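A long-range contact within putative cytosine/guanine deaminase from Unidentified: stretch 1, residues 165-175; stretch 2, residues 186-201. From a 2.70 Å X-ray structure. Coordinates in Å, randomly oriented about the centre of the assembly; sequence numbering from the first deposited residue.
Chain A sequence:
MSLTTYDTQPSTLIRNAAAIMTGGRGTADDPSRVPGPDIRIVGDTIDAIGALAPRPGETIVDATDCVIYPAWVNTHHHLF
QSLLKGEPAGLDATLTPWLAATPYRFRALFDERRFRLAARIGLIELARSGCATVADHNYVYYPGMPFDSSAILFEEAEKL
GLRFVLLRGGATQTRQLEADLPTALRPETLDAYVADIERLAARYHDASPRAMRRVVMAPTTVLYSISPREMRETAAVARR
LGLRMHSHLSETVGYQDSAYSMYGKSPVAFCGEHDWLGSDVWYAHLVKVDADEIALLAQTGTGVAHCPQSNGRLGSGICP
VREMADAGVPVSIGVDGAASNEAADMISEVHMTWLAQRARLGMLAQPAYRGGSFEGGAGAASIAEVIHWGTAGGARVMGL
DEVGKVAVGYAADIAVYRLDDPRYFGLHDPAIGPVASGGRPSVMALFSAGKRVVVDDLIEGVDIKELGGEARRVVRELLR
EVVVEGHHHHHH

Stretch 1 165-175: VLLRGGATQTR
Stretch 2, residues 186-201: RPETLDAYVADIERLA

Strand 165-168 runs nearly antiparallel to helix 190-201 (168°, axes 10.8 Å apart at closest approach), with the CA atoms of Arg 168 and Ile 197 7.6 Å apart; beyond the strand the two stretches converge, Thr 172 CA lying 5.0 Å from Pro 187 CA. Arg 168, the residue most covered, is extended in phi/psi (-57/104) and points its CB toward the helix, with chi1 -147°, chi2 m, chi3 t and chi4 -179°. Its guanidinium edge meets two carboxylates: NH1 reaches Glu 188 OE1 (2.8 Å) and NH2 reaches Asp 196 OD1 (2.8 Å), both salt bridges. Asp 196 (chi1 t) is held in turn by Arg 199, NH1 to OD2 2.6 Å. Tyr 193 (chi1 t, chi2 -23°) covers one guanidinium face, planes at 27° and centres 4.4 Å apart, an off-centre cation-pi; its OH donates to Arg 168 O (2.7 Å), so one tyrosine grips both side chain and backbone. Gly 170 sits at phi/psi 150/-175, where a CB would jam against Gly 169 O. Farther along, Glu 188 N donates to Ala 171 O (3.1 Å), and Thr 172 CA approaches Glu 188 O (3.4 Å) in a CA-H...O contact. Pro 187 (C-gamma endo) packs its CB on Thr 172 C (3.6 Å) and its CD on Thr 174 CG2 (3.6 Å). At the other end, Leu 166 CD2 meets Leu 200 CD1 (4.0 Å).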

ATOM      1  N   VAL A 165       3.595   1.819   6.546  1.00 49.43           N
ATOM      2  CA  VAL A 165       2.729   1.081   7.447  1.00 49.05           C
ATOM      3  C   VAL A 165       3.281  -0.335   7.563  1.00 49.61           C
ATOM      4  O   VAL A 165       3.237  -1.107   6.606  1.00 49.13           O
ATOM      5  CB  VAL A 165       1.277   1.019   6.910  1.00 49.20           C
ATOM      6  CG1 VAL A 165       0.408   0.190   7.828  1.00 48.97           C
ATOM      7  CG2 VAL A 165       0.715   2.410   6.778  1.00 47.77           C
ATOM      8  N   LEU A 166       3.811  -0.676   8.732  1.00 49.59           N
ATOM      9  CA  LEU A 166       4.366  -2.006   8.942  1.00 48.70           C
ATOM     10  C   LEU A 166       3.310  -3.032   9.328  1.00 48.62           C
ATOM     11  O   LEU A 166       2.607  -2.874  10.323  1.00 48.52           O
ATOM     12  CB  LEU A 166       5.448  -1.962  10.021  1.00 47.54           C
ATOM     13  CG  LEU A 166       6.083  -3.310  10.378  1.00 47.74           C
ATOM     14  CD1 LEU A 166       6.686  -3.951   9.136  1.00 47.20           C
ATOM     15  CD2 LEU A 166       7.132  -3.110  11.455  1.00 47.39           C
ATOM     16  N   LEU A 167       3.206  -4.085   8.527  1.00 48.59           N
ATOM     17  CA  LEU A 167       2.253  -5.157   8.775  1.00 50.14           C
ATOM     18  C   LEU A 167       3.083  -6.351   9.268  1.00 50.94           C
ATOM     19  O   LEU A 167       3.385  -7.273   8.515  1.00 50.76           O
ATOM     20  CB  LEU A 167       1.508  -5.518   7.484  1.00 50.71           C
ATOM     21  CG  LEU A 167       0.930  -4.389   6.624  1.00 48.54           C
ATOM     22  CD1 LEU A 167       0.205  -4.988   5.433  1.00 46.82           C
ATOM     23  CD2 LEU A 167      -0.005  -3.544   7.449  1.00 47.79           C
ATOM     24  N   ARG A 168       3.447  -6.307  10.546  1.00 51.38           N
ATOM     25  CA  ARG A 168       4.273  -7.324  11.188  1.00 50.74           C
ATOM     26  C   ARG A 168       3.660  -8.710  11.077  1.00 49.53           C
ATOM     27  O   ARG A 168       2.719  -9.040  11.791  1.00 47.39           O
ATOM     28  CB  ARG A 168       4.480  -6.939  12.660  1.00 51.03           C
ATOM     29  CG  ARG A 168       5.818  -7.344  13.274  1.00 50.86           C
ATOM     30  CD  ARG A 168       5.952  -8.850  13.447  1.00 52.23           C
ATOM     31  NE  ARG A 168       7.150  -9.210  14.202  1.00 55.36           N
ATOM     32  CZ  ARG A 168       7.521 -10.458  14.472  1.00 55.89           C
ATOM     33  NH1 ARG A 168       6.786 -11.474  14.049  1.00 55.26           N
ATOM     34  NH2 ARG A 168       8.635 -10.688  15.151  1.00 55.31           N
ATOM     35  N   GLY A 169       4.209  -9.518  10.176  1.00 50.25           N
ATOM     36  CA  GLY A 169       3.697 -10.859   9.972  1.00 52.12           C
ATOM     37  C   GLY A 169       4.500 -11.941  10.657  1.00 53.02           C
ATOM     38  O   GLY A 169       5.480 -11.661  11.340  1.00 54.87           O
ATOM     39  N   GLY A 170       4.080 -13.185  10.474  1.00 53.77           N
ATOM     40  CA  GLY A 170       4.789 -14.295  11.079  1.00 54.60           C
ATOM     41  C   GLY A 170       3.905 -15.481  11.410  1.00 55.52           C
ATOM     42  O   GLY A 170       2.718 -15.517  11.076  1.00 55.24           O
ATOM     43  N   ALA A 171       4.497 -16.471  12.066  1.00 56.92           N
ATOM     44  CA  ALA A 171       3.762 -17.658  12.459  1.00 57.76           C
ATOM     45  C   ALA A 171       4.343 -18.296  13.704  1.00 58.25           C
ATOM     46  O   ALA A 171       5.509 -18.101  14.039  1.00 55.79           O
ATOM     47  CB  ALA A 171       3.743 -18.671  11.323  1.00 57.04           C
ATOM     48  N   THR A 172       3.497 -19.051  14.392  1.00 60.67           N
ATOM     49  CA  THR A 172       3.900 -19.769  15.590  1.00 62.08           C
ATOM     50  C   THR A 172       3.979 -21.250  15.250  1.00 63.61           C
ATOM     51  O   THR A 172       4.454 -22.045  16.038  1.00 65.80           O
ATOM     52  CB  THR A 172       2.918 -19.529  16.758  1.00 60.49           C
ATOM     53  OG1 THR A 172       1.593 -19.906  16.371  1.00 60.68           O
ATOM     54  CG2 THR A 172       2.941 -18.077  17.157  1.00 58.13           C
ATOM     55  N   GLN A 173       3.508 -21.617  14.066  1.00 66.47           N
ATOM     56  CA  GLN A 173       3.585 -23.000  13.622  1.00 69.74           C
ATOM     57  C   GLN A 173       4.011 -23.156  12.187  1.00 72.34           C
ATOM     58  O   GLN A 173       4.249 -22.166  11.486  1.00 72.88           O
ATOM     59  CB  GLN A 173       2.271 -23.741  13.813  1.00 69.57           C
ATOM     60  CG  GLN A 173       1.048 -22.921  13.658  1.00 67.66           C
ATOM     61  CD  GLN A 173       0.234 -23.030  14.897  1.00 67.50           C
ATOM     62  OE1 GLN A 173       0.714 -22.691  15.983  1.00 66.07           O
ATOM     63  NE2 GLN A 173      -0.989 -23.536  14.769  1.00 67.69           N
ATOM     64  N   THR A 174       4.071 -24.413  11.745  1.00 76.34           N
ATOM     65  CA  THR A 174       4.505 -24.727  10.385  1.00 79.96           C
ATOM     66  C   THR A 174       4.442 -26.214  10.051  1.00 82.96           C
ATOM     67  O   THR A 174       4.025 -26.614   8.944  1.00 83.38           O
ATOM     68  CB  THR A 174       5.971 -24.310  10.165  1.00 79.17           C
ATOM     69  OG1 THR A 174       6.429 -24.867   8.923  1.00 79.50           O
ATOM     70  CG2 THR A 174       6.859 -24.809  11.331  1.00 77.33           C
ATOM     71  N   ARG A 175       4.900 -27.016  11.012  1.00 86.21           N
ATOM     72  CA  ARG A 175       4.975 -28.462  10.878  1.00 89.07           C
ATOM     73  C   ARG A 175       5.337 -28.960   9.481  1.00 89.76           C
ATOM     74  O   ARG A 175       4.592 -29.698   8.806  1.00 88.90           O
ATOM     75  CB  ARG A 175       3.709 -29.134  11.413  1.00 90.83           C
ATOM     76  CG  ARG A 175       3.973 -29.892  12.731  1.00 93.50           C
ATOM     77  CD  ARG A 175       4.361 -28.931  13.892  1.00 96.56           C
ATOM     78  NE  ARG A 175       5.696 -29.143  14.476  1.00 98.40           N
ATOM     79  CZ  ARG A 175       6.638 -28.192  14.553  1.00 99.64           C
ATOM     80  NH1 ARG A 175       6.392 -26.969  14.072  1.00 99.57           N
ATOM     81  NH2 ARG A 175       7.811 -28.443  15.139  1.00 99.37           N
ATOM     82  N   ARG A 186      12.162 -21.025  10.623  1.00 66.64           N
ATOM     83  CA  ARG A 186      11.569 -21.523  11.867  1.00 65.89           C
ATOM     84  C   ARG A 186      10.625 -20.527  12.504  1.00 64.73           C
ATOM     85  O   ARG A 186      10.933 -19.333  12.603  1.00 64.51           O
ATOM     86  CB  ARG A 186      12.647 -21.879  12.888  1.00 67.66           C
ATOM     87  CG  ARG A 186      13.031 -23.345  12.899  1.00 69.56           C
ATOM     88  CD  ARG A 186      14.250 -23.552  13.754  1.00 71.38           C
ATOM     89  NE  ARG A 186      15.037 -24.687  13.290  1.00 72.24           N
ATOM     90  CZ  ARG A 186      16.333 -24.825  13.535  1.00 73.05           C
ATOM     91  NH1 ARG A 186      16.973 -23.892  14.237  1.00 72.77           N
ATOM     92  NH2 ARG A 186      16.984 -25.889  13.078  1.00 73.26           N
ATOM     93  N   PRO A 187       9.466 -21.010  12.970  1.00 63.42           N
ATOM     94  CA  PRO A 187       8.502 -20.109  13.598  1.00 63.60           C
ATOM     95  C   PRO A 187       9.018 -19.434  14.870  1.00 64.09           C
ATOM     96  O   PRO A 187      10.037 -19.816  15.436  1.00 64.61           O
ATOM     97  CB  PRO A 187       7.289 -21.013  13.845  1.00 63.22           C
ATOM     98  CG  PRO A 187       7.883 -22.377  13.972  1.00 62.56           C
ATOM     99  CD  PRO A 187       8.963 -22.395  12.928  1.00 63.01           C
ATOM    100  N   GLU A 188       8.312 -18.398  15.290  1.00 65.08           N
ATOM    101  CA  GLU A 188       8.663 -17.682  16.498  1.00 65.62           C
ATOM    102  C   GLU A 188       7.662 -18.112  17.550  1.00 65.70           C
ATOM    103  O   GLU A 188       6.503 -18.386  17.241  1.00 66.06           O
ATOM    104  CB  GLU A 188       8.537 -16.177  16.299  1.00 65.99           C
ATOM    105  CG  GLU A 188       9.585 -15.541  15.448  1.00 68.04           C
ATOM    106  CD  GLU A 188       9.328 -14.058  15.316  1.00 70.61           C
ATOM    107  OE1 GLU A 188       8.251 -13.694  14.785  1.00 71.99           O
ATOM    108  OE2 GLU A 188      10.190 -13.255  15.744  1.00 71.12           O
ATOM    109  N   THR A 189       8.098 -18.175  18.795  1.00 65.40           N
ATOM    110  CA  THR A 189       7.180 -18.552  19.847  1.00 64.61           C
ATOM    111  C   THR A 189       6.195 -17.394  20.000  1.00 63.32           C
ATOM    112  O   THR A 189       6.560 -16.242  19.794  1.00 62.05           O
ATOM    113  CB  THR A 189       7.937 -18.805  21.157  1.00 64.39           C
ATOM    114  OG1 THR A 189       7.045 -18.630  22.262  1.00 68.57           O
ATOM    115  CG2 THR A 189       9.117 -17.848  21.286  1.00 63.68           C
ATOM    116  N   LEU A 190       4.949 -17.707  20.339  1.00 63.07           N
ATOM    117  CA  LEU A 190       3.899 -16.700  20.514  1.00 63.38           C
ATOM    118  C   LEU A 190       4.319 -15.444  21.304  1.00 64.56           C
ATOM    119  O   LEU A 190       4.065 -14.318  20.870  1.00 65.28           O
ATOM    120  CB  LEU A 190       2.684 -17.369  21.169  1.00 62.63           C
ATOM    121  CG  LEU A 190       1.332 -16.664  21.350  1.00 62.06           C
ATOM    122  CD1 LEU A 190       1.428 -15.615  22.433  1.00 60.96           C
ATOM    123  CD2 LEU A 190       0.882 -16.055  20.038  1.00 61.77           C
ATOM    124  N   ASP A 191       4.976 -15.636  22.445  1.00 65.42           N
ATOM    125  CA  ASP A 191       5.416 -14.523  23.295  1.00 65.26           C
ATOM    126  C   ASP A 191       6.512 -13.691  22.650  1.00 63.29           C
ATOM    127  O   ASP A 191       6.601 -12.490  22.870  1.00 63.28           O
ATOM    128  CB  ASP A 191       5.909 -15.064  24.632  1.00 67.04           C
ATOM    129  CG  ASP A 191       5.052 -16.211  25.129  1.00 70.72           C
ATOM    130  OD1 ASP A 191       4.087 -15.969  25.895  1.00 71.17           O
ATOM    131  OD2 ASP A 191       5.328 -17.362  24.716  1.00 73.47           O
ATOM    132  N   ALA A 192       7.356 -14.325  21.854  1.00 61.92           N
ATOM    133  CA  ALA A 192       8.412 -13.574  21.200  1.00 62.13           C
ATOM    134  C   ALA A 192       7.756 -12.564  20.257  1.00 62.03           C
ATOM    135  O   ALA A 192       8.119 -11.378  20.240  1.00 61.50           O
ATOM    136  CB  ALA A 192       9.328 -14.519  20.431  1.00 61.78           C
ATOM    137  N   TYR A 193       6.772 -13.053  19.501  1.00 62.02           N
ATOM    138  CA  TYR A 193       6.002 -12.264  18.540  1.00 62.11           C
ATOM    139  C   TYR A 193       5.373 -11.096  19.295  1.00 60.49           C
ATOM    140  O   TYR A 193       5.681  -9.929  19.032  1.00 60.25           O
ATOM    141  CB  TYR A 193       4.900 -13.144  17.938  1.00 65.43           C
ATOM    142  CG  TYR A 193       4.223 -12.630  16.670  1.00 70.02           C
ATOM    143  CD1 TYR A 193       4.220 -11.268  16.340  1.00 72.02           C
ATOM    144  CD2 TYR A 193       3.544 -13.518  15.815  1.00 73.27           C
ATOM    145  CE1 TYR A 193       3.561 -10.800  15.195  1.00 73.50           C
ATOM    146  CE2 TYR A 193       2.880 -13.065  14.667  1.00 74.60           C
ATOM    147  CZ  TYR A 193       2.893 -11.704  14.365  1.00 74.82           C
ATOM    148  OH  TYR A 193       2.242 -11.248  13.235  1.00 75.84           O
ATOM    149  N   VAL A 194       4.501 -11.421  20.244  1.00 57.66           N
ATOM    150  CA  VAL A 194       3.823 -10.408  21.042  1.00 55.35           C
ATOM    151  C   VAL A 194       4.782  -9.364  21.594  1.00 54.98           C
ATOM    152  O   VAL A 194       4.523  -8.171  21.533  1.00 55.77           O
ATOM    153  CB  VAL A 194       3.069 -11.054  22.227  1.00 53.95           C
ATOM    154  CG1 VAL A 194       2.289 -10.000  22.993  1.00 50.91           C
ATOM    155  CG2 VAL A 194       2.145 -12.141  21.718  1.00 53.51           C
ATOM    156  N   ALA A 195       5.896  -9.828  22.139  1.00 55.66           N
ATOM    157  CA  ALA A 195       6.890  -8.943  22.713  1.00 55.84           C
ATOM    158  C   ALA A 195       7.386  -7.942  21.679  1.00 55.88           C
ATOM    159  O   ALA A 195       7.466  -6.739  21.942  1.00 54.64           O
ATOM    160  CB  ALA A 195       8.056  -9.764  23.255  1.00 55.75           C
ATOM    161  N   ASP A 196       7.697  -8.447  20.494  1.00 56.46           N
ATOM    162  CA  ASP A 196       8.213  -7.610  19.427  1.00 56.76           C
ATOM    163  C   ASP A 196       7.261  -6.507  19.036  1.00 56.82           C
ATOM    164  O   ASP A 196       7.668  -5.367  18.810  1.00 56.59           O
ATOM    165  CB  ASP A 196       8.526  -8.455  18.203  1.00 56.87           C
ATOM    166  CG  ASP A 196       9.473  -7.760  17.257  1.00 58.46           C
ATOM    167  OD1 ASP A 196       9.626  -8.239  16.110  1.00 58.58           O
ATOM    168  OD2 ASP A 196      10.069  -6.736  17.668  1.00 58.10           O
ATOM    169  N   ILE A 197       5.985  -6.847  18.960  1.00 57.44           N
ATOM    170  CA  ILE A 197       4.990  -5.872  18.584  1.00 59.20           C
ATOM    171  C   ILE A 197       4.843  -4.752  19.606  1.00 59.96           C
ATOM    172  O   ILE A 197       4.643  -3.589  19.242  1.00 60.91           O
ATOM    173  CB  ILE A 197       3.655  -6.567  18.311  1.00 60.04           C
ATOM    174  CG1 ILE A 197       3.703  -7.178  16.908  1.00 60.74           C
ATOM    175  CG2 ILE A 197       2.505  -5.590  18.440  1.00 60.42           C
ATOM    176  CD1 ILE A 197       2.390  -7.714  16.425  1.00 64.01           C
ATOM    177  N   GLU A 198       4.969  -5.091  20.881  1.00 60.29           N
ATOM    178  CA  GLU A 198       4.873  -4.084  21.931  1.00 59.89           C
ATOM    179  C   GLU A 198       6.071  -3.138  21.763  1.00 58.41           C
ATOM    180  O   GLU A 198       5.952  -1.912  21.851  1.00 55.69           O
ATOM    181  CB  GLU A 198       4.879  -4.779  23.290  1.00 61.41           C
ATOM    182  CG  GLU A 198       3.758  -5.813  23.395  1.00 65.98           C
ATOM    183  CD  GLU A 198       3.472  -6.269  24.822  1.00 69.54           C
ATOM    184  OE1 GLU A 198       4.353  -6.925  25.437  1.00 72.50           O
ATOM    185  OE2 GLU A 198       2.362  -5.972  25.324  1.00 68.81           O
ATOM    186  N   ARG A 199       7.220  -3.734  21.476  1.00 57.04           N
ATOM    187  CA  ARG A 199       8.433  -2.976  21.258  1.00 57.12           C
ATOM    188  C   ARG A 199       8.191  -2.019  20.086  1.00 57.38           C
ATOM    189  O   ARG A 199       8.388  -0.810  20.213  1.00 57.50           O
ATOM    190  CB  ARG A 199       9.580  -3.938  20.955  1.00 56.68           C
ATOM    191  CG  ARG A 199      10.840  -3.266  20.497  1.00 57.11           C
ATOM    192  CD  ARG A 199      11.627  -4.199  19.581  1.00 60.96           C
ATOM    193  NE  ARG A 199      12.347  -3.467  18.537  1.00 62.38           N
ATOM    194  CZ  ARG A 199      12.299  -3.781  17.244  1.00 63.13           C
ATOM    195  NH1 ARG A 199      11.570  -4.815  16.838  1.00 62.86           N
ATOM    196  NH2 ARG A 199      12.961  -3.052  16.350  1.00 63.20           N
ATOM    197  N   LEU A 200       7.751  -2.572  18.956  1.00 57.09           N
ATOM    198  CA  LEU A 200       7.461  -1.787  17.747  1.00 56.21           C
ATOM    199  C   LEU A 200       6.337  -0.762  17.936  1.00 56.20           C
ATOM    200  O   LEU A 200       6.397   0.353  17.418  1.00 55.76           O
ATOM    201  CB  LEU A 200       7.081  -2.721  16.600  1.00 55.13           C
ATOM    202  CG  LEU A 200       8.189  -3.662  16.130  1.00 55.84           C
ATOM    203  CD1 LEU A 200       7.619  -4.664  15.129  1.00 53.05           C
ATOM    204  CD2 LEU A 200       9.332  -2.839  15.526  1.00 53.87           C
ATOM    205  N   ALA A 201       5.311  -1.151  18.679  1.00 54.77           N
ATOM    206  CA  ALA A 201       4.192  -0.269  18.927  1.00 54.08           C
ATOM    207  C   ALA A 201       4.646   0.966  19.675  1.00 54.46           C
ATOM    208  O   ALA A 201       4.189   2.069  19.409  1.00 55.88           O
ATOM    209  CB  ALA A 201       3.137  -0.988  19.728  1.00 53.91           C
TER
HETATM  210  O   HOH W   1       6.581 -20.895  17.018  1.00 62.12           O